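Local coordinates for GTPase activator-like protein (Chaetomium thermophilum, PDB 5HIU) that is the all-helical N-terminal region of TSC2, a longer protein that probably activates a small GTPase, at residues R360-L365 and F386-Q391; K428-R433 and M452-R457; A344-S349 and T356-L361. All coordinates share one frame; numbering follows the deposited sequence.

Interaction 1. Residues R360-L365 and F386-Q391; sequences RLINSL and FDVAAQ
Ile362 reaches toward Val388 and Ala389 because its CG1 branch points away from the carbonyl carbon (chi1 -63°) and then runs on fully extended (chi2 172°), carrying CD1 out to the next helix. Val388 meets it with one of its two methyls, CG1, which is anti to the backbone N (chi1 176°). The two side chains approach at a slant, and Ile362 CD1 comes to 4.1 Å from Val388 CG1. The same methyl also rests against the backbone of the following residue, with Ile362 CD1 4.1 Å from Ala389 N and 4.3 Å from Ala389 CB.

Each residue type suits its place. Isoleucine is long enough to bridge the interval, valine offers a branched apolar flank, and alanine lets the backbone itself serve as part of the surface that receives the methyl. The CA atoms of Ile362 and Ala389 are 7.4 Å apart, a separation consistent with the small size of Ala389.

The contact joins helix 352-366 to helix 383-391, and its three touching residues are all buried. Ser347 of helix 336-348 packs against Val388, and Leu430 of helix 423-441 covers Ala389. On the neighbouring side of helix 352-366, the amide of Asn363 hydrogen-bonds with Gln426, so polar chemistry is met away from the Ile362 methyl.

What holds these two segments to each other is therefore dispersion and the removal of apolar surface from water. With 96 Å² buried in all and a single methyl doing the touching, the pair contributes a modest patch to a larger apolar core, without the directional constraint that polar bonds would impose.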
loop_
_atom_site.group_PDB
_atom_site.type_symbol
_atom_site.label_atom_id
_atom_site.label_comp_id
_atom_site.label_asym_id
_atom_site.label_seq_id
_atom_site.Cartn_x
_atom_site.Cartn_y
_atom_site.Cartn_z
ATOM N N ARG A 360 12.882 22.466 -6.447
ATOM C CA ARG A 360 13.746 21.290 -6.251
ATOM C C ARG A 360 13.660 20.356 -7.451
ATOM O O ARG A 360 14.658 19.789 -7.878
ATOM C CB ARG A 360 13.451 20.567 -4.915
ATOM C CG ARG A 360 14.015 19.142 -4.825
ATOM C CD ARG A 360 14.618 18.729 -3.487
ATOM N NE ARG A 360 13.700 18.960 -2.367
ATOM C CZ ARG A 360 14.007 19.635 -1.253
ATOM N NH1 ARG A 360 15.233 20.129 -1.055
ATOM N NH2 ARG A 360 13.085 19.801 -0.312
ATOM N N LEU A 361 12.465 20.232 -8.003
ATOM C CA LEU A 361 12.247 19.475 -9.233
ATOM C C LEU A 361 13.078 20.088 -10.353
ATOM O O LEU A 361 13.957 19.434 -10.922
ATOM C CB LEU A 361 10.753 19.487 -9.607
ATOM C CG LEU A 361 10.298 18.506 -10.682
ATOM C CD1 LEU A 361 8.841 18.152 -10.474
ATOM C CD2 LEU A 361 10.521 19.014 -12.103
ATOM N N ILE A 362 12.833 21.367 -10.614
ATOM C CA ILE A 362 13.537 22.088 -11.665
ATOM C C ILE A 362 15.040 21.971 -11.436
ATOM O O ILE A 362 15.792 21.724 -12.366
ATOM C CB ILE A 362 13.084 23.563 -11.765
ATOM C CG1 ILE A 362 11.594 23.644 -12.157
ATOM C CG2 ILE A 362 13.907 24.312 -12.808
ATOM C CD1 ILE A 362 11.014 25.047 -12.086
ATOM N N ASN A 363 15.482 22.069 -10.197
ATOM C CA ASN A 363 16.903 21.907 -9.930
ATOM C C ASN A 363 17.432 20.524 -10.253
ATOM O O ASN A 363 18.596 20.380 -10.582
ATOM C CB ASN A 363 17.217 22.238 -8.490
ATOM C CG ASN A 363 17.546 23.688 -8.304
ATOM O OD1 ASN A 363 18.408 24.216 -8.998
ATOM N ND2 ASN A 363 16.868 24.348 -7.373
ATOM N N SER A 364 16.587 19.510 -10.158
ATOM C CA SER A 364 17.014 18.163 -10.496
ATOM C C SER A 364 17.017 17.936 -12.006
ATOM O O SER A 364 17.654 16.993 -12.488
ATOM C CB SER A 364 16.112 17.128 -9.838
ATOM O OG SER A 364 14.811 17.246 -10.367
ATOM N N LEU A 365 16.280 18.767 -12.739
ATOM C CA LEU A 365 16.336 18.767 -14.205
ATOM C C LEU A 365 17.636 19.351 -14.777
ATOM O O LEU A 365 18.161 18.838 -15.752
ATOM C CB LEU A 365 15.165 19.539 -14.778
ATOM C CG LEU A 365 13.818 18.869 -14.647
ATOM C CD1 LEU A 365 12.792 19.775 -15.296
ATOM C CD2 LEU A 365 13.787 17.484 -15.283
ATOM N N PHE A 386 12.107 28.697 -17.048
ATOM C CA PHE A 386 12.718 29.787 -16.296
ATOM C C PHE A 386 11.671 30.756 -15.739
ATOM O O PHE A 386 11.903 31.385 -14.704
ATOM C CB PHE A 386 13.733 30.543 -17.156
ATOM C CG PHE A 386 15.075 29.872 -17.255
ATOM C CD1 PHE A 386 15.710 29.371 -16.121
ATOM C CD2 PHE A 386 15.728 29.776 -18.479
ATOM C CE1 PHE A 386 16.952 28.766 -16.214
ATOM C CE2 PHE A 386 16.968 29.171 -18.575
ATOM C CZ PHE A 386 17.585 28.667 -17.443
ATOM N N ASP A 387 10.529 30.872 -16.418
ATOM C CA ASP A 387 9.469 31.777 -15.969
ATOM C C ASP A 387 8.790 31.210 -14.729
ATOM O O ASP A 387 8.510 31.957 -13.786
ATOM C CB ASP A 387 8.450 32.061 -17.087
ATOM N N VAL A 388 8.555 29.892 -14.720
ATOM C CA VAL A 388 8.076 29.206 -13.514
ATOM C C VAL A 388 9.085 29.388 -12.389
ATOM O O VAL A 388 8.734 29.801 -11.280
ATOM C CB VAL A 388 7.867 27.693 -13.713
ATOM C CG1 VAL A 388 7.466 27.048 -12.391
ATOM C CG2 VAL A 388 6.803 27.406 -14.765
ATOM N N ALA A 389 10.342 29.083 -12.681
ATOM C CA ALA A 389 11.379 29.160 -11.672
ATOM C C ALA A 389 11.328 30.478 -10.949
ATOM O O ALA A 389 11.457 30.510 -9.730
ATOM C CB ALA A 389 12.747 28.963 -12.292
ATOM N N ALA A 390 11.129 31.558 -11.706
ATOM C CA ALA A 390 11.135 32.918 -11.161
ATOM C C ALA A 390 9.936 33.155 -10.264
ATOM O O ALA A 390 10.062 33.732 -9.184
ATOM C CB ALA A 390 11.157 33.941 -12.288
ATOM N N GLN A 391 8.775 32.691 -10.707
ATOM C CA GLN A 391 7.573 32.746 -9.887
ATOM C C GLN A 391 7.794 32.144 -8.492
ATOM O O GLN A 391 7.247 32.652 -7.520
ATOM C CB GLN A 391 6.420 32.040 -10.597
ATOM C CG GLN A 391 5.058 32.368 -10.013
ATOM C CD GLN A 391 3.984 32.516 -11.072
ATOM O OE1 GLN A 391 4.255 32.408 -12.266
ATOM N NE2 GLN A 391 2.756 32.776 -10.639
#

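Interaction 2. Residues K428-R433 and M452-R457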
loop_
_atom_site.group_PDB
_atom_site.type_symbol
_atom_site.label_atom_id
_atom_site.label_comp_id
_atom_site.label_asym_id
_atom_site.label_seq_id
_atom_site.Cartn_x
_atom_site.Cartn_y
_atom_site.Cartn_z
ATOM N N LYS A 428 19.666 29.864 -4.903
ATOM C CA LYS A 428 21.129 29.839 -4.870
ATOM C C LYS A 428 21.671 28.580 -5.554
ATOM O O LYS A 428 22.748 28.624 -6.156
ATOM C CB LYS A 428 21.656 29.928 -3.438
ATOM N N HIS A 429 20.931 27.472 -5.470
ATOM C CA HIS A 429 21.313 26.236 -6.156
ATOM C C HIS A 429 21.164 26.331 -7.671
ATOM O O HIS A 429 22.051 25.895 -8.408
ATOM C CB HIS A 429 20.510 25.041 -5.627
ATOM C CG HIS A 429 21.116 24.410 -4.417
ATOM N ND1 HIS A 429 21.399 25.123 -3.272
ATOM C CD2 HIS A 429 21.503 23.136 -4.174
ATOM C CE1 HIS A 429 21.938 24.316 -2.376
ATOM N NE2 HIS A 429 22.011 23.105 -2.898
ATOM N N LEU A 430 20.042 26.892 -8.118
ATOM C CA LEU A 430 19.727 27.025 -9.541
ATOM C C LEU A 430 20.584 28.108 -10.234
ATOM O O LEU A 430 21.230 27.873 -11.265
ATOM C CB LEU A 430 18.245 27.357 -9.701
ATOM C CG LEU A 430 17.679 27.375 -11.118
ATOM C CD1 LEU A 430 17.911 26.051 -11.836
ATOM C CD2 LEU A 430 16.192 27.709 -11.051
ATOM N N ILE A 431 20.585 29.299 -9.662
ATOM C CA ILE A 431 21.464 30.333 -10.149
ATOM C C ILE A 431 22.840 29.720 -10.376
ATOM O O ILE A 431 23.373 29.805 -11.478
ATOM C CB ILE A 431 21.535 31.545 -9.182
ATOM C CG1 ILE A 431 20.171 32.271 -9.094
ATOM C CG2 ILE A 431 22.639 32.508 -9.604
ATOM C CD1 ILE A 431 19.341 32.224 -10.365
ATOM N N LEU A 432 23.393 29.061 -9.364
ATOM C CA LEU A 432 24.744 28.523 -9.494
ATOM C C LEU A 432 24.843 27.581 -10.691
ATOM O O LEU A 432 25.789 27.669 -11.479
ATOM C CB LEU A 432 25.208 27.814 -8.212
ATOM C CG LEU A 432 26.700 27.432 -8.190
ATOM C CD1 LEU A 432 27.605 28.653 -8.218
ATOM C CD2 LEU A 432 27.041 26.572 -6.987
ATOM N N ARG A 433 23.859 26.701 -10.831
ATOM C CA ARG A 433 23.848 25.726 -11.923
ATOM C C ARG A 433 23.692 26.374 -13.304
ATOM O O ARG A 433 24.427 26.041 -14.222
ATOM C CB ARG A 433 22.733 24.707 -11.714
ATOM C CG ARG A 433 22.665 23.616 -12.766
ATOM C CD ARG A 433 23.978 22.858 -12.915
ATOM N NE ARG A 433 23.847 21.770 -13.885
ATOM C CZ ARG A 433 24.859 21.066 -14.388
ATOM N NH1 ARG A 433 26.109 21.313 -14.016
ATOM N NH2 ARG A 433 24.618 20.102 -15.270
ATOM N N MET A 452 20.519 33.572 -19.750
ATOM C CA MET A 452 20.957 34.900 -19.364
ATOM C C MET A 452 19.822 35.810 -18.923
ATOM O O MET A 452 19.948 36.506 -17.917
ATOM C CB MET A 452 21.736 35.519 -20.510
ATOM C CG MET A 452 23.198 35.110 -20.496
ATOM S SD MET A 452 24.195 36.310 -19.579
ATOM C CE MET A 452 25.366 35.251 -18.750
ATOM N N LYS A 453 18.720 35.807 -19.665
ATOM C CA LYS A 453 17.563 36.616 -19.294
ATOM C C LYS A 453 17.060 36.231 -17.905
ATOM O O LYS A 453 16.745 37.106 -17.085
ATOM C CB LYS A 453 16.453 36.470 -20.328
ATOM C CG LYS A 453 16.778 37.159 -21.640
ATOM C CD LYS A 453 15.734 36.860 -22.699
ATOM C CE LYS A 453 16.164 37.373 -24.066
ATOM N NZ LYS A 453 15.162 37.041 -25.118
ATOM N N PHE A 454 17.016 34.924 -17.641
ATOM C CA PHE A 454 16.603 34.414 -16.337
ATOM C C PHE A 454 17.465 34.958 -15.186
ATOM O O PHE A 454 16.927 35.420 -14.180
ATOM C CB PHE A 454 16.580 32.874 -16.316
ATOM C CG PHE A 454 16.572 32.298 -14.928
ATOM C CD1 PHE A 454 15.406 32.263 -14.183
ATOM C CD2 PHE A 454 17.740 31.834 -14.349
ATOM C CE1 PHE A 454 15.403 31.756 -12.896
ATOM C CE2 PHE A 454 17.742 31.326 -13.064
ATOM C CZ PHE A 454 16.575 31.289 -12.336
ATOM N N LEU A 455 18.789 34.901 -15.322
ATOM C CA LEU A 455 19.681 35.405 -14.268
ATOM C C LEU A 455 19.494 36.906 -14.007
ATOM O O LEU A 455 19.649 37.367 -12.873
ATOM C CB LEU A 455 21.144 35.136 -14.614
ATOM C CG LEU A 455 21.634 33.687 -14.512
ATOM C CD1 LEU A 455 22.445 33.316 -15.741
ATOM C CD2 LEU A 455 22.448 33.442 -13.248
ATOM N N ILE A 456 19.169 37.666 -15.049
ATOM C CA ILE A 456 18.905 39.088 -14.883
ATOM C C ILE A 456 17.645 39.297 -14.045
ATOM O O ILE A 456 17.617 40.190 -13.201
ATOM C CB ILE A 456 18.789 39.822 -16.242
ATOM C CG1 ILE A 456 20.159 39.878 -16.936
ATOM C CG2 ILE A 456 18.249 41.231 -16.050
ATOM C CD1 ILE A 456 20.098 40.201 -18.416
ATOM N N ARG A 457 16.613 38.481 -14.271
ATOM C CA ARG A 457 15.387 38.544 -13.453
ATOM C C ARG A 457 15.687 38.300 -11.972
ATOM O O ARG A 457 15.150 38.976 -11.095
ATOM C CB ARG A 457 14.354 37.502 -13.895
ATOM C CG ARG A 457 13.810 37.650 -15.309
ATOM C CD ARG A 457 13.122 36.360 -15.753
ATOM N NE ARG A 457 12.986 36.259 -17.210
ATOM C CZ ARG A 457 12.657 35.147 -17.879
ATOM N NH1 ARG A 457 12.419 33.997 -17.245
ATOM N NH2 ARG A 457 12.568 35.188 -19.204
#
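Ile431 and Leu455 mark the closest backbone approach, their CA atoms 6.8 Å apart, where the helical segments 428-433 and 452-457 run in roughly opposite directions at 143°. The segment axes come no nearer than 10.8 Å, a spacing that larger side chains must fill.

Ile431 and Phe454 share most of this. With CG anti to its backbone N (chi1 163°), the Phe454 ring projects toward the other helix and receives two methyls obliquely. Ile431 CD1 is modelled 3.3 Å from Phe454 CE2, a value whose exactness is doubtful because chi2 of Ile431 is nearly eclipsed (-31°), and Leu430 CD2 lies 3.8 Å from Phe454 CZ. A flat, rigid ring suits this place because successive residues of the facing helix can both bear on its outer end. The other branch of Ile431 is used too: its CG2 is 3.8 Å from Leu455 CD2, the two side chains lying alongside and pointing opposite ways. Beta-branching thus lets Ile431 serve two partners at once.

Leu430 and Phe454 are buried, whereas Ile431 and Leu455 remain partly exposed. On the inner side, Phe454 stacks on Phe386 of helix 383-391, and Arg457 forms a salt bridge with Glu383.

Helices 423-441 and 448-459 follow each other in the chain, and such an antiparallel hairpin with an apolar seam is the building element of alpha-solenoids, here the last hairpin of this N-terminal fragment.

Interaction 3. Residues A344-S349 and T356-L361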
loop_
_atom_site.group_PDB
_atom_site.type_symbol
_atom_site.label_atom_id
_atom_site.label_comp_id
_atom_site.label_asym_id
_atom_site.label_seq_id
_atom_site.Cartn_x
_atom_site.Cartn_y
_atom_site.Cartn_z
ATOM N N ALA A 344 3.224 25.366 -13.984
ATOM C CA ALA A 344 2.868 26.786 -13.947
ATOM C C ALA A 344 1.685 27.002 -13.010
ATOM O O ALA A 344 1.790 27.740 -12.019
ATOM C CB ALA A 344 2.554 27.298 -15.346
ATOM N N ASN A 345 0.578 26.327 -13.328
ATOM C CA ASN A 345 -0.613 26.307 -12.485
ATOM C C ASN A 345 -0.226 26.369 -11.021
ATOM O O ASN A 345 -0.610 27.298 -10.308
ATOM C CB ASN A 345 -1.424 25.029 -12.738
ATOM C CG ASN A 345 -2.357 25.141 -13.935
ATOM O OD1 ASN A 345 -2.565 26.222 -14.497
ATOM N ND2 ASN A 345 -2.944 24.016 -14.318
ATOM N N VAL A 346 0.588 25.404 -10.611
ATOM C CA VAL A 346 0.892 25.198 -9.207
ATOM C C VAL A 346 1.644 26.363 -8.605
ATOM O O VAL A 346 1.281 26.825 -7.526
ATOM C CB VAL A 346 1.740 23.931 -8.975
ATOM C CG1 VAL A 346 2.034 23.751 -7.482
ATOM C CG2 VAL A 346 1.033 22.703 -9.537
ATOM N N SER A 347 2.680 26.839 -9.294
ATOM C CA SER A 347 3.578 27.868 -8.731
ATOM C C SER A 347 2.884 29.136 -8.225
ATOM O O SER A 347 3.463 29.876 -7.421
ATOM C CB SER A 347 4.652 28.279 -9.739
ATOM O OG SER A 347 5.623 29.098 -9.111
ATOM N N LYS A 348 1.668 29.393 -8.711
ATOM C CA LYS A 348 0.865 30.516 -8.238
ATOM C C LYS A 348 0.526 30.370 -6.755
ATOM O O LYS A 348 0.874 31.235 -5.952
ATOM C CB LYS A 348 -0.428 30.636 -9.050
ATOM C CG LYS A 348 -0.221 31.052 -10.495
ATOM C CD LYS A 348 -1.551 31.243 -11.200
ATOM C CE LYS A 348 -1.368 31.811 -12.598
ATOM N NZ LYS A 348 -2.670 32.144 -13.241
ATOM N N SER A 349 -0.129 29.265 -6.401
ATOM C CA SER A 349 -0.650 29.055 -5.045
ATOM C C SER A 349 0.477 28.975 -4.005
ATOM O O SER A 349 1.600 29.432 -4.249
ATOM C CB SER A 349 -1.526 27.774 -5.002
ATOM O OG SER A 349 -0.769 26.564 -4.875
ATOM N N THR A 356 9.424 25.762 -2.741
ATOM C CA THR A 356 10.700 25.053 -2.579
ATOM C C THR A 356 10.750 23.750 -3.406
ATOM O O THR A 356 11.798 23.429 -3.976
ATOM C CB THR A 356 11.019 24.749 -1.094
ATOM O OG1 THR A 356 10.922 25.951 -0.324
ATOM C CG2 THR A 356 12.429 24.178 -0.923
ATOM N N GLU A 357 9.629 23.015 -3.472
ATOM C CA GLU A 357 9.555 21.746 -4.232
ATOM C C GLU A 357 9.560 21.976 -5.741
ATOM O O GLU A 357 10.410 21.420 -6.447
ATOM C CB GLU A 357 8.337 20.899 -3.825
ATOM C CG GLU A 357 8.448 20.309 -2.431
ATOM C CD GLU A 357 9.741 19.514 -2.233
ATOM O OE1 GLU A 357 9.823 18.332 -2.697
ATOM O OE2 GLU A 357 10.678 20.068 -1.607
ATOM N N ILE A 358 8.632 22.801 -6.225
ATOM C CA ILE A 358 8.657 23.243 -7.626
ATOM C C ILE A 358 10.100 23.466 -8.070
ATOM O O ILE A 358 10.532 22.933 -9.085
ATOM C CB ILE A 358 7.896 24.564 -7.854
ATOM C CG1 ILE A 358 6.397 24.422 -7.539
ATOM C CG2 ILE A 358 8.080 25.020 -9.298
ATOM C CD1 ILE A 358 5.576 23.722 -8.606
ATOM N N LEU A 359 10.827 24.252 -7.286
ATOM C CA LEU A 359 12.222 24.533 -7.546
ATOM C C LEU A 359 13.064 23.271 -7.486
ATOM O O LEU A 359 13.891 23.037 -8.365
ATOM C CB LEU A 359 12.786 25.551 -6.541
ATOM C CG LEU A 359 12.401 27.038 -6.649
ATOM C CD1 LEU A 359 13.237 27.892 -5.693
ATOM C CD2 LEU A 359 12.559 27.548 -8.075
ATOM N N ARG A 360 12.882 22.466 -6.447
ATOM C CA ARG A 360 13.746 21.290 -6.251
ATOM C C ARG A 360 13.660 20.356 -7.451
ATOM O O ARG A 360 14.658 19.789 -7.878
ATOM C CB ARG A 360 13.451 20.567 -4.915
ATOM C CG ARG A 360 14.015 19.142 -4.825
ATOM C CD ARG A 360 14.618 18.729 -3.487
ATOM N NE ARG A 360 13.700 18.960 -2.367
ATOM C CZ ARG A 360 14.007 19.635 -1.253
ATOM N NH1 ARG A 360 15.233 20.129 -1.055
ATOM N NH2 ARG A 360 13.085 19.801 -0.312
ATOM N N LEU A 361 12.465 20.232 -8.003
ATOM C CA LEU A 361 12.247 19.475 -9.233
ATOM C C LEU A 361 13.078 20.088 -10.353
ATOM O O LEU A 361 13.957 19.434 -10.922
ATOM C CB LEU A 361 10.753 19.487 -9.607
ATOM C CG LEU A 361 10.298 18.506 -10.682
ATOM C CD1 LEU A 361 8.841 18.152 -10.474
ATOM C CD2 LEU A 361 10.521 19.014 -12.103
#
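Val346 and Ile358 form an apolar contact within a helical hairpin of the alpha-solenoid, where helix 336-348 gives way after a very short turn to helix 352-366. The segments run in nearly opposite directions, and the meeting point lies close to the turn, at the C-terminal end of the first helix. Its touching residues are buried, and 107 Å² of surface is enclosed between the segments.

The backbones come closest at Ser347 and Ile358, with 7.0 Å between their CA atoms. Ile358 supplies the reach, but in a different shape from an extended isoleucine: chi2 of -77° folds the chain back at CG1, and this turns CD1 onto the base of Val346. That methyl touches both the stem and one branch of the valine, with Ile358 CD1 3.9 Å from Val346 CB and 3.7 Å from Val346 CG1. Ile358 CD1 also lies 4.3 Å from Ser347 N, so the start of the next residue completes the surface on which it rests. Valine fits here because its bulk is held close to the backbone; the small side chain of serine beside it is consistent with the close approach of the helices.

Other helices close round the pair. Val346 also packs on Val312 of helix 302-322, while Ile358 and Ser347 both touch Val388 of helix 383-391.

Near the turn, Ser349 OG makes a weak hydrogen bond to the carbonyl oxygen of Val346. The charged pair of helix 352-366 lies elsewhere: Glu357 and Arg360 are three residues apart, a spacing that brings their charges to the same side of the helix. They form a salt bridge in which Arg360 NH2 lies 2.7 Å from Glu357 OE2, although the N-H points well off the oxygen, at 129°.

All three contacts are apolar and lie toward the C-terminal end of this fragment. Interactions 1 and 3 are buried and use the same helix, 352-366, one turn apart: Ile358 meets helix 336-348 and also Val388, whereas Ile362 meets helix 383-391. Their centres are 7 Å apart, and Val388 packs on both isoleucines. Interaction 2, nearer the end of the chain, buries almost twice the area of interaction 1 but is partly exposed, and it alone brings in an aromatic ring. Interactions 1 and 2 are joined by the stacked rings of Phe386 and Phe454, whereas interactions 2 and 3, with centres 16 Å apart, do not touch.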